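Long-range contacts in cytochrome P450 reductase (Amycolatopsis methanolica 239, PDB 5OGX), which passes electrons from NADH, by way of FAD and a [2Fe-2S] cluster, to the P450 partner GcoA in aromatic O-demethylation: residues E17-L23 and A76-P81; L138-S143 and V172-W177; G208-G214 and R236-H242. All coordinates share one frame; numbering follows the deposited sequence. Where two conformers were deposited one is given.

Contact 1 of 3, residues E17-L23 and A76-P81; sequences EPGQTLL and ACQARP. With FES (Fe2/s2 (inorganic) cluster), chain C.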
# COMPACT_ATOMS: atom_id res chain seq x y z
N GLU A 17 21.46 -13.52 2.28
CA GLU A 17 22.17 -13.79 3.52
C GLU A 17 21.32 -14.71 4.40
O GLU A 17 20.10 -14.72 4.30
CB GLU A 17 22.47 -12.48 4.25
CG GLU A 17 23.17 -11.46 3.37
CD GLU A 17 23.91 -10.40 4.17
OE1 GLU A 17 24.26 -10.68 5.33
OE2 GLU A 17 24.14 -9.30 3.63
N PRO A 18 21.96 -15.51 5.25
CA PRO A 18 21.20 -16.49 6.04
C PRO A 18 20.17 -15.87 6.98
O PRO A 18 19.19 -16.53 7.33
CB PRO A 18 22.29 -17.23 6.82
CG PRO A 18 23.50 -17.12 5.94
CD PRO A 18 23.42 -15.74 5.34
N GLY A 19 20.38 -14.62 7.42
CA GLY A 19 19.38 -13.97 8.24
C GLY A 19 18.37 -13.14 7.47
O GLY A 19 17.51 -12.50 8.08
N GLN A 20 18.45 -13.15 6.15
CA GLN A 20 17.65 -12.31 5.27
C GLN A 20 16.50 -13.12 4.67
O GLN A 20 16.66 -14.31 4.37
CB GLN A 20 18.54 -11.74 4.18
CG GLN A 20 17.88 -10.83 3.18
CD GLN A 20 18.89 -10.22 2.23
OE1 GLN A 20 19.85 -10.88 1.81
NE2 GLN A 20 18.71 -8.95 1.92
N THR A 21 15.35 -12.47 4.50
CA THR A 21 14.21 -13.17 3.94
C THR A 21 14.29 -13.25 2.41
O THR A 21 14.93 -12.42 1.75
CB THR A 21 12.90 -12.49 4.34
OG1 THR A 21 12.84 -11.20 3.74
CG2 THR A 21 12.80 -12.37 5.85
N LEU A 22 13.61 -14.26 1.85
CA LEU A 22 13.56 -14.39 0.40
C LEU A 22 13.03 -13.12 -0.25
O LEU A 22 13.60 -12.62 -1.23
CB LEU A 22 12.68 -15.59 0.02
CG LEU A 22 13.16 -16.97 0.45
CD1 LEU A 22 12.25 -18.07 -0.11
CD2 LEU A 22 14.59 -17.16 0.02
N LEU A 23 11.91 -12.60 0.25
CA LEU A 23 11.33 -11.41 -0.37
C LEU A 23 12.33 -10.27 -0.41
O LEU A 23 12.51 -9.62 -1.45
CB LEU A 23 10.06 -10.98 0.37
CG LEU A 23 9.43 -9.72 -0.26
CD1 LEU A 23 8.95 -9.97 -1.70
CD2 LEU A 23 8.29 -9.23 0.61
N ALA A 76 7.30 -15.73 1.29
CA ALA A 76 8.59 -15.11 0.96
C ALA A 76 9.02 -14.08 2.01
O ALA A 76 10.22 -13.93 2.26
CB ALA A 76 8.52 -14.45 -0.41
N CYS A 77 8.08 -13.34 2.60
CA CYS A 77 8.50 -12.32 3.55
C CYS A 77 8.84 -12.88 4.92
O CYS A 77 9.37 -12.15 5.77
CB CYS A 77 7.43 -11.24 3.72
SG CYS A 77 5.95 -11.87 4.53
N GLN A 78 8.57 -14.17 5.17
CA GLN A 78 8.93 -14.77 6.44
C GLN A 78 10.01 -15.83 6.31
O GLN A 78 10.70 -16.12 7.28
CB GLN A 78 7.68 -15.40 7.09
CG GLN A 78 6.57 -14.39 7.24
CD GLN A 78 6.94 -13.33 8.24
OE1 GLN A 78 7.40 -13.66 9.35
NE2 GLN A 78 6.78 -12.08 7.88
N ALA A 79 10.20 -16.37 5.11
CA ALA A 79 11.08 -17.52 4.93
C ALA A 79 12.53 -17.08 4.77
O ALA A 79 12.83 -16.16 3.99
CB ALA A 79 10.63 -18.33 3.70
N ARG A 80 13.42 -17.72 5.52
CA ARG A 80 14.84 -17.53 5.31
C ARG A 80 15.48 -18.84 4.87
O ARG A 80 15.14 -19.90 5.39
CB ARG A 80 15.54 -17.02 6.59
CG ARG A 80 14.97 -15.69 7.09
CD ARG A 80 15.58 -15.27 8.43
NE ARG A 80 15.16 -13.91 8.77
CZ ARG A 80 13.98 -13.60 9.29
NH1 ARG A 80 13.10 -14.55 9.56
NH2 ARG A 80 13.68 -12.33 9.55
N PRO A 81 16.39 -18.79 3.90
CA PRO A 81 16.94 -20.02 3.34
C PRO A 81 17.88 -20.70 4.31
O PRO A 81 18.63 -20.04 5.04
CB PRO A 81 17.68 -19.54 2.09
CG PRO A 81 18.08 -18.11 2.43
CD PRO A 81 16.93 -17.58 3.25
FE1 FES C . 2.26 -10.09 2.95
FE2 FES C . 4.26 -11.77 2.81
S1 FES C . 2.36 -12.15 3.76
S2 FES C . 4.13 -9.80 1.82
O HOH W 1 10.86 -9.79 4.95
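Leu-23 N donates to Ala-76 O at 2.9 Å, and Leu-22 N donates to Ala-79 O at 3.0 Å. These bonds tie the start of helix 22-28 to the loop that carries the cluster ligand Cys-77 in the plant-type ferredoxin domain. Leu-22 N meets Ala-79 O almost head-on, with a C=O...N angle of 172°. Leu-23 N comes instead from above the carbonyl plane of Ala-76. Methyl contacts fill in around the bonds. Leu-23 CD2 packs on Cys-77 CB at 3.8 Å, next to the cluster, and Leu-22 reaches Ala-79 CB with CD1 and Pro-81 CD with CD2. Leu-22 also touches Val-7 and Leu-47, which places it in the core of the domain.

Thr-21 is the N-cap of the helix. Its OG1 lies between the backbone N and the carbonyl carbon (chi1 66°) and accepts from Glu-24 N. Thr-21 OG1 also donates to a water, 2.7 Å away, and that water donates to Cys-77 O. The other branch, CG2, lies over one face of the Arg-80 guanidinium, near its rim. Arg-80 is extended from CG to NE and reaches back to the turn 17-20. There Arg-80 NE donates to Gly-19 O at 2.8 Å. The acceptor lies in the guanidinium plane, but the donor stands well above the carbonyl plane.

Cys-77 SG binds an iron of the cluster, as does Cys-45 SG. Gln-78 NE2 donates to Cys-77 SG at 3.5 Å, with the sulfur close to the amide plane.

Contact 2 of 3, residues L138-S143 and V172-W177; sequences LVVPGS and VATDGW. Unlike the reference sequence in segment 172-177: Val-172 (reference Ile), Gly-176 (reference Arg). With FAD (flavin-adenine dinucleotide), chain B.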
# COMPACT_ATOMS: atom_id res chain seq x y z
N LEU A 138 8.99 2.07 7.87
CA LEU A 138 9.72 2.84 8.86
C LEU A 138 10.04 1.97 10.07
O LEU A 138 9.29 1.05 10.40
CB LEU A 138 8.93 4.07 9.33
CG LEU A 138 8.34 5.03 8.29
CD1 LEU A 138 7.77 6.29 8.98
CD2 LEU A 138 9.36 5.41 7.24
N VAL A 139 11.14 2.29 10.74
CA VAL A 139 11.52 1.65 11.99
C VAL A 139 11.37 2.68 13.11
O VAL A 139 11.91 3.78 13.02
CB VAL A 139 12.95 1.09 11.94
CG1 VAL A 139 13.28 0.35 13.24
CG2 VAL A 139 13.11 0.17 10.75
N VAL A 140 10.63 2.32 14.15
CA VAL A 140 10.40 3.23 15.27
C VAL A 140 11.71 3.36 16.05
O VAL A 140 12.27 2.35 16.49
CB VAL A 140 9.27 2.75 16.19
CG1 VAL A 140 9.09 3.71 17.39
CG2 VAL A 140 7.97 2.58 15.39
N PRO A 141 12.23 4.56 16.23
CA PRO A 141 13.52 4.70 16.91
C PRO A 141 13.45 4.16 18.33
O PRO A 141 12.48 4.38 19.05
CB PRO A 141 13.78 6.21 16.91
CG PRO A 141 12.68 6.83 16.16
CD PRO A 141 11.59 5.85 15.92
N GLY A 142 14.49 3.42 18.72
CA GLY A 142 14.60 2.90 20.08
C GLY A 142 13.73 1.69 20.35
O GLY A 142 14.00 0.92 21.28
N SER A 143 12.68 1.52 19.57
CA SER A 143 11.71 0.45 19.74
C SER A 143 12.02 -0.76 18.87
O SER A 143 11.87 -1.90 19.32
CB SER A 143 10.31 0.97 19.44
OG SER A 143 9.52 -0.06 18.87
N VAL A 172 2.44 2.11 19.17
CA VAL A 172 3.87 2.27 19.34
C VAL A 172 4.41 3.34 18.38
O VAL A 172 5.12 4.26 18.80
CB VAL A 172 4.58 0.92 19.16
CG1 VAL A 172 6.10 1.10 18.99
CG2 VAL A 172 4.27 0.01 20.33
N ALA A 173 4.07 3.23 17.09
CA ALA A 173 4.62 4.16 16.11
C ALA A 173 3.88 5.49 16.10
O ALA A 173 4.50 6.53 15.89
CB ALA A 173 4.60 3.56 14.70
N THR A 174 2.56 5.48 16.26
CA THR A 174 1.79 6.72 16.08
C THR A 174 1.70 7.48 17.40
O THR A 174 2.38 8.50 17.58
CB THR A 174 0.42 6.41 15.49
OG1 THR A 174 -0.28 5.47 16.32
CG2 THR A 174 0.60 5.82 14.11
N ASP A 175 0.89 6.99 18.34
CA ASP A 175 0.75 7.62 19.65
C ASP A 175 2.11 7.81 20.32
O ASP A 175 2.35 8.83 20.98
CB ASP A 175 -0.16 6.77 20.53
CG ASP A 175 -1.16 7.59 21.34
OD1 ASP A 175 -1.35 8.79 21.06
OD2 ASP A 175 -1.77 7.01 22.26
N GLY A 176 3.03 6.86 20.14
CA GLY A 176 4.30 6.92 20.83
C GLY A 176 5.44 7.65 20.14
O GLY A 176 6.50 7.84 20.76
N TRP A 177 5.28 8.08 18.89
CA TRP A 177 6.41 8.65 18.17
C TRP A 177 5.98 9.67 17.12
O TRP A 177 6.33 10.85 17.23
CB TRP A 177 7.23 7.53 17.53
CG TRP A 177 8.28 7.97 16.55
CD1 TRP A 177 9.20 8.97 16.71
CD2 TRP A 177 8.53 7.41 15.25
NE1 TRP A 177 10.00 9.06 15.59
CE2 TRP A 177 9.60 8.12 14.68
CE3 TRP A 177 7.93 6.38 14.51
CZ2 TRP A 177 10.10 7.84 13.40
CZ3 TRP A 177 8.43 6.09 13.24
CH2 TRP A 177 9.51 6.81 12.71
PA FAD B . 0.34 -0.59 17.28
O1A FAD B . 1.24 -0.40 18.47
O2A FAD B . 0.82 -1.64 16.31
O5B FAD B . -1.18 -1.01 17.76
C5B FAD B . -1.65 -0.58 19.02
C4B FAD B . -2.96 -1.36 19.31
O4B FAD B . -3.92 -0.91 18.55
C3B FAD B . -2.80 -2.84 18.94
O3B FAD B . -3.50 -3.60 19.83
C2B FAD B . -3.39 -2.94 17.51
O2B FAD B . -3.84 -4.32 17.19
C1B FAD B . -4.36 -2.07 17.51
N9A FAD B . -4.48 -1.38 16.25
C8A FAD B . -3.55 -1.30 15.30
N7A FAD B . -4.05 -0.55 14.30
C5A FAD B . -5.29 -0.18 14.66
C6A FAD B . -6.23 0.59 14.00
N6A FAD B . -6.36 1.30 12.75
N1A FAD B . -7.40 0.83 14.57
C2A FAD B . -7.68 0.32 15.80
N3A FAD B . -6.76 -0.44 16.45
C4A FAD B . -5.56 -0.68 15.86
N1 FAD B . -1.32 3.69 8.57
C2 FAD B . -1.47 5.11 8.30
O2 FAD B . -1.83 5.85 9.16
N3 FAD B . -1.15 5.63 6.96
C4 FAD B . -0.71 4.79 5.89
O4 FAD B . -0.48 5.24 4.82
C4X FAD B . -0.59 3.33 6.19
N5 FAD B . -0.13 2.46 5.15
C5X FAD B . -0.03 1.04 5.45
C6 FAD B . 0.36 0.18 4.42
C7 FAD B . 0.46 -1.18 4.73
C7M FAD B . 0.91 -1.96 3.50
C8 FAD B . 0.18 -1.65 6.01
C8M FAD B . 0.32 -3.15 6.25
C9 FAD B . -0.22 -0.80 7.03
C9A FAD B . -0.33 0.55 6.73
N10 FAD B . -0.75 1.44 7.82
C10 FAD B . -0.89 2.83 7.51
C1' FAD B . -0.99 0.94 9.19
C2' FAD B . 0.38 1.31 9.91
O2' FAD B . 1.51 0.64 9.38
C3' FAD B . 0.39 1.03 11.43
O3' FAD B . -0.11 -0.27 11.64
C4' FAD B . -0.49 2.04 12.20
O4' FAD B . 0.04 3.33 12.06
C5' FAD B . -0.55 1.69 13.70
O5' FAD B . 0.75 1.42 14.17
P FAD B . 1.11 1.73 15.74
O1P FAD B . 2.51 1.23 15.99
O2P FAD B . 0.85 3.18 16.08
O3P FAD B . 0.02 0.85 16.59
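With CG anti to the backbone N (chi1 169°) and chi2 at 48°, Trp-177 lays one face of its indole against Pro-141 and Val-140. The contact belongs to the flavin-binding beta-barrel of the ferredoxin reductase family. It joins the loop that follows strand 135-139 to residues 172-174, which hold the FAD pyrophosphate. Pro-141 CD sits over the six-membered ring of Trp-177, 3.5 Å from its centroid and 20° off the normal, a CH-pi contact. Pro-141 CG lies farther toward the pyrrole side, 3.5 Å from Trp-177 NE1. Val-140 CA covers the same face nearer the rim. Leu-138 CD1 comes obliquely to Trp-177 CH2.

Val-140 has CG1 anti to its own N, and Val-140 CG2 then packs on Ala-173 CB at 3.6 Å. This puts Val-140 against Ala-173, next to the phosphate-binding backbone. Val-172 N donates to one phosphate of FAD, and Ala-173 N and Thr-174 N donate to the other. Arg-147, also a ligand of FAD, touches Ala-173 from strand 146-150. Thr-174 OG1 accepts from Val-168 N and donates to FAD O2P at 2.6 Å, so O2P is held by both the amide and the hydroxyl of Thr-174.

Contact 3 of 3, residues G208-G214 and R236-H242; sequences GPMVLIG and REVLLYH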
# COMPACT_ATOMS: atom_id res chain seq x y z
N GLY A 208 -10.08 3.16 -18.77
CA GLY A 208 -11.42 2.93 -18.29
C GLY A 208 -11.67 3.59 -16.95
O GLY A 208 -10.74 4.00 -16.26
N PRO A 209 -12.94 3.67 -16.54
CA PRO A 209 -13.28 4.37 -15.30
C PRO A 209 -12.75 3.65 -14.07
O PRO A 209 -12.69 2.42 -14.01
CB PRO A 209 -14.82 4.36 -15.29
CG PRO A 209 -15.18 3.19 -16.20
CD PRO A 209 -14.12 3.16 -17.26
N MET A 210 -12.41 4.45 -13.05
CA MET A 210 -11.87 3.93 -11.80
C MET A 210 -12.63 4.49 -10.62
O MET A 210 -12.93 5.69 -10.58
CB MET A 210 -10.38 4.30 -11.61
CG MET A 210 -9.49 3.98 -12.76
SD MET A 210 -7.91 4.87 -12.67
CE MET A 210 -7.48 4.76 -10.95
N VAL A 211 -12.91 3.64 -9.63
CA VAL A 211 -13.37 4.10 -8.33
C VAL A 211 -12.29 3.78 -7.31
O VAL A 211 -11.71 2.69 -7.33
CB VAL A 211 -14.73 3.50 -7.93
CG1 VAL A 211 -14.68 1.95 -7.96
CG2 VAL A 211 -15.13 4.01 -6.55
N LEU A 212 -11.98 4.76 -6.47
CA LEU A 212 -10.97 4.62 -5.43
C LEU A 212 -11.63 4.93 -4.11
O LEU A 212 -12.30 5.97 -3.97
CB LEU A 212 -9.79 5.56 -5.68
CG LEU A 212 -9.11 5.26 -7.02
CD1 LEU A 212 -9.62 6.28 -8.02
CD2 LEU A 212 -7.58 5.31 -6.92
N ILE A 213 -11.49 4.03 -3.14
CA ILE A 213 -12.17 4.19 -1.86
C ILE A 213 -11.15 4.07 -0.74
O ILE A 213 -10.47 3.04 -0.63
CB ILE A 213 -13.32 3.19 -1.69
CG1 ILE A 213 -14.37 3.50 -2.78
CG2 ILE A 213 -13.95 3.36 -0.32
CD1 ILE A 213 -15.64 2.75 -2.65
N GLY A 214 -11.01 5.13 0.04
CA GLY A 214 -10.03 5.19 1.11
C GLY A 214 -10.73 5.30 2.45
O GLY A 214 -11.57 6.18 2.65
N ARG A 236 -10.42 10.95 -18.18
CA ARG A 236 -11.00 9.71 -17.68
C ARG A 236 -11.81 9.97 -16.41
O ARG A 236 -11.66 11.00 -15.73
CB ARG A 236 -9.89 8.68 -17.43
CG ARG A 236 -9.46 8.59 -15.98
CD ARG A 236 -8.22 7.72 -15.79
NE ARG A 236 -8.48 6.30 -16.01
CZ ARG A 236 -7.52 5.41 -16.26
NH1 ARG A 236 -6.26 5.80 -16.32
NH2 ARG A 236 -7.83 4.13 -16.44
N GLU A 237 -12.68 9.02 -16.11
CA GLU A 237 -13.55 9.06 -14.95
C GLU A 237 -12.81 8.47 -13.76
O GLU A 237 -12.36 7.30 -13.81
CB GLU A 237 -14.83 8.29 -15.22
CG GLU A 237 -15.69 8.95 -16.25
CD GLU A 237 -16.98 8.22 -16.38
OE1 GLU A 237 -18.00 8.76 -15.92
OE2 GLU A 237 -16.96 7.10 -16.94
N VAL A 238 -12.65 9.26 -12.71
CA VAL A 238 -11.98 8.83 -11.48
C VAL A 238 -12.84 9.31 -10.33
O VAL A 238 -12.96 10.52 -10.11
CB VAL A 238 -10.56 9.41 -11.38
CG1 VAL A 238 -9.92 9.07 -10.03
CG2 VAL A 238 -9.69 8.96 -12.55
N LEU A 239 -13.47 8.37 -9.61
CA LEU A 239 -14.32 8.69 -8.47
C LEU A 239 -13.57 8.31 -7.19
O LEU A 239 -13.26 7.13 -6.98
CB LEU A 239 -15.65 7.96 -8.53
CG LEU A 239 -16.52 8.10 -9.77
CD1 LEU A 239 -17.87 7.45 -9.49
CD2 LEU A 239 -16.70 9.54 -10.13
N LEU A 240 -13.25 9.30 -6.37
CA LEU A 240 -12.45 9.09 -5.17
C LEU A 240 -13.32 9.37 -3.95
O LEU A 240 -13.73 10.52 -3.74
CB LEU A 240 -11.21 9.99 -5.20
CG LEU A 240 -10.34 10.04 -3.96
CD1 LEU A 240 -9.89 8.64 -3.52
CD2 LEU A 240 -9.14 10.94 -4.22
N TYR A 241 -13.62 8.34 -3.17
CA TYR A 241 -14.46 8.48 -1.98
C TYR A 241 -13.57 8.39 -0.75
O TYR A 241 -12.73 7.49 -0.65
CB TYR A 241 -15.54 7.40 -1.91
CG TYR A 241 -16.54 7.44 -3.04
CD1 TYR A 241 -16.24 6.87 -4.26
CD2 TYR A 241 -17.79 8.05 -2.87
CE1 TYR A 241 -17.14 6.89 -5.30
CE2 TYR A 241 -18.71 8.08 -3.92
CZ TYR A 241 -18.38 7.50 -5.13
OH TYR A 241 -19.26 7.50 -6.18
N HIS A 242 -13.75 9.32 0.20
CA HIS A 242 -12.97 9.32 1.44
C HIS A 242 -13.91 9.00 2.60
O HIS A 242 -14.74 9.84 2.97
CB HIS A 242 -12.27 10.66 1.63
CG HIS A 242 -11.27 10.66 2.74
ND1 HIS A 242 -10.83 11.81 3.36
CD2 HIS A 242 -10.61 9.63 3.34
CE1 HIS A 242 -9.95 11.49 4.29
NE2 HIS A 242 -9.78 10.18 4.29
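Arg-236 and Met-210 meet where the two segments lead into the sheet. Arg-236 has two conformers, so the contacts of the one described are less certain than the backbone bonds. Its CB leaves the backbone toward residues 208-214. The side chain runs on through CG and CD and bends at chi3 (-70°), which turns the guanidinium over Met-210. Arg-236 NE donates to Gly-208 O at 3.2 Å, tilted 34° from the carbonyl plane. Arg-236 NH2 approaches in that plane, on a lone pair of Gly-208 O, at 2.9 Å. Arg-236 CZ lies 3.7 Å from Met-210 SD, which covers the centre of one face. Arg-236 NH1 is 4.1 Å from Met-210 SD. NH2 also forms a salt bridge with Asp-205.

Beyond this grip, 210-214 and 238-242 run as neighbouring parallel strands, 12° apart in direction. They belong to a beta-alpha-beta unit of the nucleotide-binding domain, in which helix 219-232 connects them. Leu-212 N donates to Leu-239 O at 2.7 Å, and Leu-212 O accepts from Tyr-241 N.

On the face toward helix 219-232, Leu-212 CD1 presses on Val-238 CG1 at 3.5 Å, a tight fit. On the other face Val-211 CG2 meets the Tyr-241 ring edge, 3.7 Å from Tyr-241 CE1. Tyr-241 OH is hydrogen-bonded to Asp-292 OD2.

How the contacts relate
The three contacts follow one another along the chain, one in each of the cluster, FAD and NAD-binding parts. None touches another. Contacts 1 and 2 lie about 24 Å apart between centres, and contacts 2 and 3 about 32 Å. Contacts 1 and 3 are the farthest pair, about 37 Å between centres. FAD lies among them. Residues 172-174 of contact 2 bind its pyrophosphate, the Cys-77 side chain of contact 1 comes within about 11 Å of the cofactor, and the His-242 side chain of contact 3 within about 10 Å. This layout is consistent with electrons passing from NADH through the flavin to the cluster, to which contact 1 supplies the ligand Cys-77.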